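Local coordinates for peptidase M16 inactive domain family protein (Pseudomonas fluorescens, PDB 3GWB) that probably belongs to the M16 metallopeptidase family, with hydrolase activity and metal binding assigned only by family and one domain of the inactive type, at residues A[248-261]-A[305-319]. Sequence-based numbering, arbitrary orientation.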
loop_
_atom_site.group_PDB
_atom_site.type_symbol
_atom_site.label_atom_id
_atom_site.label_comp_id
_atom_site.label_asym_id
_atom_site.label_seq_id
_atom_site.Cartn_x
_atom_site.Cartn_y
_atom_site.Cartn_z
ATOM N N SER A 248 -14.639 -13.790 -15.071
ATOM C CA SER A 248 -16.002 -13.966 -14.532
ATOM C C SER A 248 -16.893 -12.805 -14.112
ATOM O O SER A 248 -18.146 -12.970 -13.910
ATOM C CB SER A 248 -15.949 -14.922 -13.369
ATOM O OG SER A 248 -17.083 -14.734 -12.538
ATOM N N GLN A 249 -16.300 -11.641 -13.891
ATOM C CA GLN A 249 -17.106 -10.489 -13.482
ATOM C C GLN A 249 -16.965 -9.509 -14.629
ATOM O O GLN A 249 -16.146 -9.724 -15.508
ATOM C CB GLN A 249 -16.568 -9.913 -12.191
ATOM C CG GLN A 249 -16.772 -10.856 -10.996
ATOM C CD GLN A 249 -17.928 -10.428 -10.177
ATOM O OE1 GLN A 249 -18.699 -11.238 -9.650
ATOM N NE2 GLN A 249 -18.066 -9.128 -10.052
ATOM N N THR A 250 -17.768 -8.464 -14.666
ATOM C CA THR A 250 -17.593 -7.492 -15.728
ATOM C C THR A 250 -17.344 -6.114 -15.156
ATOM O O THR A 250 -18.043 -5.671 -14.249
ATOM C CB THR A 250 -18.809 -7.406 -16.701
ATOM O OG1 THR A 250 -20.018 -7.232 -15.955
ATOM C CG2 THR A 250 -18.908 -8.639 -17.574
ATOM N N SER A 251 -16.324 -5.453 -15.682
ATOM C CA SER A 251 -15.963 -4.119 -15.237
ATOM C C SER A 251 -16.653 -3.089 -16.113
ATOM O O SER A 251 -16.555 -3.147 -17.339
ATOM C CB SER A 251 -14.448 -3.937 -15.313
ATOM O OG SER A 251 -14.106 -2.563 -15.316
ATOM N N LEU A 252 -17.352 -2.153 -15.477
ATOM C CA LEU A 252 -18.082 -1.103 -16.178
ATOM C C LEU A 252 -17.525 0.271 -15.823
ATOM O O LEU A 252 -17.373 0.605 -14.648
ATOM C CB LEU A 252 -19.563 -1.142 -15.791
ATOM C CG LEU A 252 -20.393 -2.387 -16.098
ATOM C CD1 LEU A 252 -21.735 -2.273 -15.381
ATOM C CD2 LEU A 252 -20.585 -2.525 -17.604
HETATM N N MSE A 253 -17.238 1.074 -16.840
HETATM C CA MSE A 253 -16.720 2.414 -16.616
HETATM C C MSE A 253 -17.407 3.397 -17.551
HETATM O O MSE A 253 -17.493 3.165 -18.756
HETATM C CB MSE A 253 -15.211 2.451 -16.858
HETATM C CG MSE A 253 -14.421 1.488 -16.000
HETATM SE SE MSE A 253 -12.666 1.830 -16.150
HETATM C CE MSE A 253 -12.547 3.325 -15.222
ATOM N N LEU A 254 -17.911 4.485 -16.982
ATOM C CA LEU A 254 -18.579 5.520 -17.759
ATOM C C LEU A 254 -17.854 6.810 -17.444
ATOM O O LEU A 254 -17.416 7.015 -16.313
ATOM C CB LEU A 254 -20.051 5.653 -17.361
ATOM C CG LEU A 254 -20.946 4.419 -17.483
ATOM C CD1 LEU A 254 -20.667 3.470 -16.328
ATOM C CD2 LEU A 254 -22.408 4.848 -17.461
ATOM N N ALA A 255 -17.727 7.687 -18.432
ATOM C CA ALA A 255 -17.023 8.933 -18.206
ATOM C C ALA A 255 -17.226 9.955 -19.308
ATOM O O ALA A 255 -17.721 9.645 -20.390
ATOM C CB ALA A 255 -15.524 8.653 -18.043
ATOM N N GLN A 256 -16.828 11.182 -18.993
ATOM C CA GLN A 256 -16.885 12.311 -19.903
ATOM C C GLN A 256 -16.008 13.358 -19.256
ATOM O O GLN A 256 -15.583 13.183 -18.111
ATOM C CB GLN A 256 -18.315 12.829 -20.070
ATOM C CG GLN A 256 -19.058 13.151 -18.790
ATOM C CD GLN A 256 -20.471 13.644 -19.074
ATOM O OE1 GLN A 256 -20.684 14.821 -19.389
ATOM N NE2 GLN A 256 -21.437 12.738 -18.993
ATOM N N LEU A 257 -15.718 14.432 -19.978
ATOM C CA LEU A 257 -14.870 15.475 -19.431
ATOM C C LEU A 257 -15.540 16.167 -18.258
ATOM O O LEU A 257 -16.705 16.554 -18.335
ATOM C CB LEU A 257 -14.528 16.504 -20.509
ATOM C CG LEU A 257 -13.654 16.000 -21.659
ATOM C CD1 LEU A 257 -13.356 17.153 -22.618
ATOM C CD2 LEU A 257 -12.358 15.432 -21.098
ATOM N N GLY A 258 -14.797 16.308 -17.167
ATOM C CA GLY A 258 -15.327 16.961 -15.987
ATOM C C GLY A 258 -14.871 18.403 -15.961
ATOM O O GLY A 258 -14.808 19.061 -16.999
ATOM N N ILE A 259 -14.537 18.899 -14.775
ATOM C CA ILE A 259 -14.086 20.275 -14.637
ATOM C C ILE A 259 -12.587 20.336 -14.374
ATOM O O ILE A 259 -11.956 19.316 -14.098
ATOM C CB ILE A 259 -14.791 20.972 -13.456
ATOM C CG1 ILE A 259 -14.543 20.171 -12.173
ATOM C CG2 ILE A 259 -16.282 21.098 -13.734
ATOM C CD1 ILE A 259 -14.802 20.949 -10.900
ATOM N N ASP A 260 -12.019 21.533 -14.483
ATOM C CA ASP A 260 -10.609 21.716 -14.177
ATOM C C ASP A 260 -10.622 22.151 -12.710
ATOM O O ASP A 260 -11.636 22.645 -12.217
ATOM C CB ASP A 260 -9.954 22.776 -15.077
ATOM C CG ASP A 260 -10.750 24.056 -15.159
ATOM O OD1 ASP A 260 -11.212 24.545 -14.108
ATOM O OD2 ASP A 260 -10.903 24.581 -16.283
ATOM N N ARG A 261 -9.505 21.953 -12.020
ATOM C CA ARG A 261 -9.402 22.248 -10.597
ATOM C C ARG A 261 -9.806 23.635 -10.100
ATOM O O ARG A 261 -10.359 23.757 -9.003
ATOM C CB ARG A 261 -7.987 21.929 -10.104
ATOM C CG ARG A 261 -7.829 22.011 -8.590
ATOM C CD ARG A 261 -8.620 20.920 -7.879
ATOM N NE ARG A 261 -8.564 21.031 -6.421
ATOM C CZ ARG A 261 -9.206 21.956 -5.710
ATOM N NH1 ARG A 261 -9.959 22.861 -6.320
ATOM N NH2 ARG A 261 -9.111 21.968 -4.383
ATOM N N PRO A 305 -10.371 16.765 -11.080
ATOM C CA PRO A 305 -10.007 18.075 -11.630
ATOM C C PRO A 305 -8.497 18.242 -11.746
ATOM O O PRO A 305 -7.762 17.988 -10.792
ATOM C CB PRO A 305 -10.613 19.052 -10.627
ATOM C CG PRO A 305 -11.784 18.298 -10.074
ATOM C CD PRO A 305 -11.197 16.925 -9.871
HETATM N N MSE A 306 -8.040 18.678 -12.914
HETATM C CA MSE A 306 -6.620 18.878 -13.143
HETATM C C MSE A 306 -6.410 20.251 -13.758
HETATM O O MSE A 306 -7.357 21.032 -13.860
HETATM C CB MSE A 306 -6.085 17.790 -14.070
HETATM C CG MSE A 306 -6.261 16.384 -13.519
HETATM SE SE MSE A 306 -5.455 15.130 -14.541
HETATM C CE MSE A 306 -6.776 14.665 -15.591
ATOM N N GLN A 307 -5.174 20.550 -14.156
ATOM C CA GLN A 307 -4.862 21.844 -14.753
ATOM C C GLN A 307 -5.831 22.065 -15.901
ATOM O O GLN A 307 -6.426 23.130 -16.026
ATOM C CB GLN A 307 -3.421 21.864 -15.262
ATOM C CG GLN A 307 -2.894 23.249 -15.595
ATOM C CD GLN A 307 -1.420 23.221 -15.981
ATOM O OE1 GLN A 307 -1.054 22.721 -17.048
ATOM N NE2 GLN A 307 -0.566 23.748 -15.103
ATOM N N ALA A 308 -5.977 21.051 -16.743
ATOM C CA ALA A 308 -6.914 21.118 -17.853
ATOM C C ALA A 308 -8.115 20.310 -17.375
ATOM O O ALA A 308 -8.074 19.727 -16.290
ATOM C CB ALA A 308 -6.311 20.492 -19.102
ATOM N N ARG A 309 -9.180 20.265 -18.167
ATOM C CA ARG A 309 -10.362 19.518 -17.764
ATOM C C ARG A 309 -10.053 18.064 -17.433
ATOM O O ARG A 309 -9.603 17.290 -18.288
ATOM C CB ARG A 309 -11.436 19.575 -18.846
ATOM C CG ARG A 309 -12.109 20.929 -18.961
ATOM C CD ARG A 309 -13.155 20.917 -20.056
ATOM N NE ARG A 309 -14.365 20.192 -19.678
ATOM C CZ ARG A 309 -15.315 19.844 -20.539
ATOM N NH1 ARG A 309 -15.183 20.150 -21.822
ATOM N NH2 ARG A 309 -16.402 19.208 -20.125
ATOM N N GLY A 310 -10.286 17.708 -16.174
ATOM C CA GLY A 310 -10.051 16.352 -15.732
ATOM C C GLY A 310 -11.298 15.549 -16.032
ATOM O O GLY A 310 -12.318 16.118 -16.404
ATOM N N PRO A 311 -11.266 14.229 -15.864
ATOM C CA PRO A 311 -12.471 13.464 -16.166
ATOM C C PRO A 311 -13.476 13.299 -15.021
ATOM O O PRO A 311 -13.157 13.497 -13.849
ATOM C CB PRO A 311 -11.899 12.127 -16.593
ATOM C CG PRO A 311 -10.772 11.964 -15.592
ATOM C CD PRO A 311 -10.125 13.335 -15.581
ATOM N N PHE A 312 -14.703 12.960 -15.396
ATOM C CA PHE A 312 -15.751 12.648 -14.444
ATOM C C PHE A 312 -15.927 11.180 -14.794
ATOM O O PHE A 312 -16.091 10.837 -15.973
ATOM C CB PHE A 312 -17.059 13.384 -14.723
ATOM C CG PHE A 312 -18.229 12.795 -13.981
ATOM C CD1 PHE A 312 -18.390 13.013 -12.612
ATOM C CD2 PHE A 312 -19.136 11.961 -14.637
ATOM C CE1 PHE A 312 -19.425 12.389 -11.904
ATOM C CE2 PHE A 312 -20.175 11.333 -13.941
ATOM C CZ PHE A 312 -20.323 11.553 -12.570
HETATM N N MSE A 313 -15.897 10.317 -13.787
HETATM C CA MSE A 313 -15.990 8.895 -14.045
HETATM C C MSE A 313 -16.809 8.124 -13.017
HETATM O O MSE A 313 -16.836 8.474 -11.839
HETATM C CB MSE A 313 -14.568 8.330 -14.102
HETATM C CG MSE A 313 -14.433 6.927 -14.641
HETATM SE SE MSE A 313 -12.678 6.504 -14.772
HETATM C CE MSE A 313 -12.072 7.901 -15.744
ATOM N N ILE A 314 -17.481 7.081 -13.490
ATOM C CA ILE A 314 -18.281 6.201 -12.647
ATOM C C ILE A 314 -17.760 4.807 -12.932
ATOM O O ILE A 314 -17.589 4.442 -14.095
ATOM C CB ILE A 314 -19.768 6.205 -13.032
ATOM C CG1 ILE A 314 -20.372 7.584 -12.788
ATOM C CG2 ILE A 314 -20.506 5.122 -12.244
ATOM C CD1 ILE A 314 -21.788 7.718 -13.319
ATOM N N ASN A 315 -17.499 4.025 -11.893
ATOM C CA ASN A 315 -17.011 2.669 -12.117
ATOM C C ASN A 315 -17.560 1.655 -11.126
ATOM O O ASN A 315 -17.852 1.979 -9.975
ATOM C CB ASN A 315 -15.487 2.637 -12.079
ATOM C CG ASN A 315 -14.938 2.996 -10.727
ATOM O OD1 ASN A 315 -14.940 4.163 -10.330
ATOM N ND2 ASN A 315 -14.473 1.993 -9.996
ATOM N N LEU A 316 -17.702 0.422 -11.594
ATOM C CA LEU A 316 -18.207 -0.660 -10.767
ATOM C C LEU A 316 -17.919 -1.987 -11.446
ATOM O O LEU A 316 -17.480 -2.033 -12.602
ATOM C CB LEU A 316 -19.721 -0.522 -10.546
ATOM C CG LEU A 316 -20.636 -0.815 -11.745
ATOM C CD1 LEU A 316 -22.068 -1.011 -11.271
ATOM C CD2 LEU A 316 -20.559 0.322 -12.743
ATOM N N GLN A 317 -18.173 -3.065 -10.717
ATOM C CA GLN A 317 -17.968 -4.422 -11.209
ATOM C C GLN A 317 -19.218 -5.219 -10.839
ATOM O O GLN A 317 -19.767 -5.045 -9.759
ATOM C CB GLN A 317 -16.725 -5.027 -10.546
ATOM C CG GLN A 317 -16.396 -6.446 -10.967
ATOM C CD GLN A 317 -15.041 -6.906 -10.446
ATOM O OE1 GLN A 317 -14.005 -6.344 -10.802
ATOM N NE2 GLN A 317 -15.045 -7.933 -9.595
ATOM N N THR A 318 -19.675 -6.072 -11.746
ATOM C CA THR A 318 -20.865 -6.880 -11.510
ATOM C C THR A 318 -20.710 -8.227 -12.195
ATOM O O THR A 318 -19.771 -8.438 -12.960
ATOM C CB THR A 318 -22.131 -6.213 -12.091
ATOM O OG1 THR A 318 -21.973 -6.037 -13.504
ATOM C CG2 THR A 318 -22.373 -4.858 -11.446
ATOM N N ARG A 319 -21.637 -9.138 -11.916
ATOM C CA ARG A 319 -21.613 -10.452 -12.538
ATOM C C ARG A 319 -21.799 -10.214 -14.035
ATOM O O ARG A 319 -22.613 -9.381 -14.438
ATOM C CB ARG A 319 -22.754 -11.318 -12.003
ATOM C CG ARG A 319 -22.856 -11.342 -10.488
ATOM C CD ARG A 319 -23.884 -12.359 -10.012
ATOM N NE ARG A 319 -23.369 -13.726 -10.075
ATOM C CZ ARG A 319 -22.362 -14.175 -9.330
ATOM N NH1 ARG A 319 -21.761 -13.366 -8.463
ATOM N NH2 ARG A 319 -21.951 -15.432 -9.451
HETATM O O HOH W 1 -13.021 16.832 -13.221
#
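With CG of R309 anti to its carbonyl carbon (chi1 -72°) and the chain bent at chi3 (74°), the guanidinium is laid against L257 and G258. R309 NE donates to G258 O at 2.9 Å, nearly straight (167° at the hydrogen) and in the guanidinium plane, while L257 CB sits over one face, 3.3 Å from R309 NH2; the bond from that NH2 to L257 O is weak. The remaining nitrogen, NH1, forms a salt bridge with E235. Replacing R309 by an alanine removes the guanidinium, and is likely to leave G258 O and the E235 carboxylate without their mate and L257 CB without the flat group lying against it. Next to the guanidinium, G258 N donates to G310 O, and a water donates to I259 O.

From Q256 to T250 the two strands are paired antiparallel, with reciprocal backbone bonds at Q256-F312, L254-I314, L252-L316 and T250-T318. T318 O is gripped twice, by T250 N at 2.6 Å and by T250 OG1 at 3.2 Å, the hydroxyl coming from above the carbonyl plane. On the face carrying L252 and L254, L316 CD2 packs on L252 CB at 3.5 Å, and helix 323-340 touches this side. On the other face the selenomethionine ends of M253 and M313 meet, the two side chains crossing obliquely, and M253 also meets helix 147-160.

Backbone bonds of M253 with V416 and of M313 with G302 add strands 414-419 and 299-303, making this pair two of the three interior strands of a mixed five-stranded sheet, in the alpha+beta fold of the M16 family.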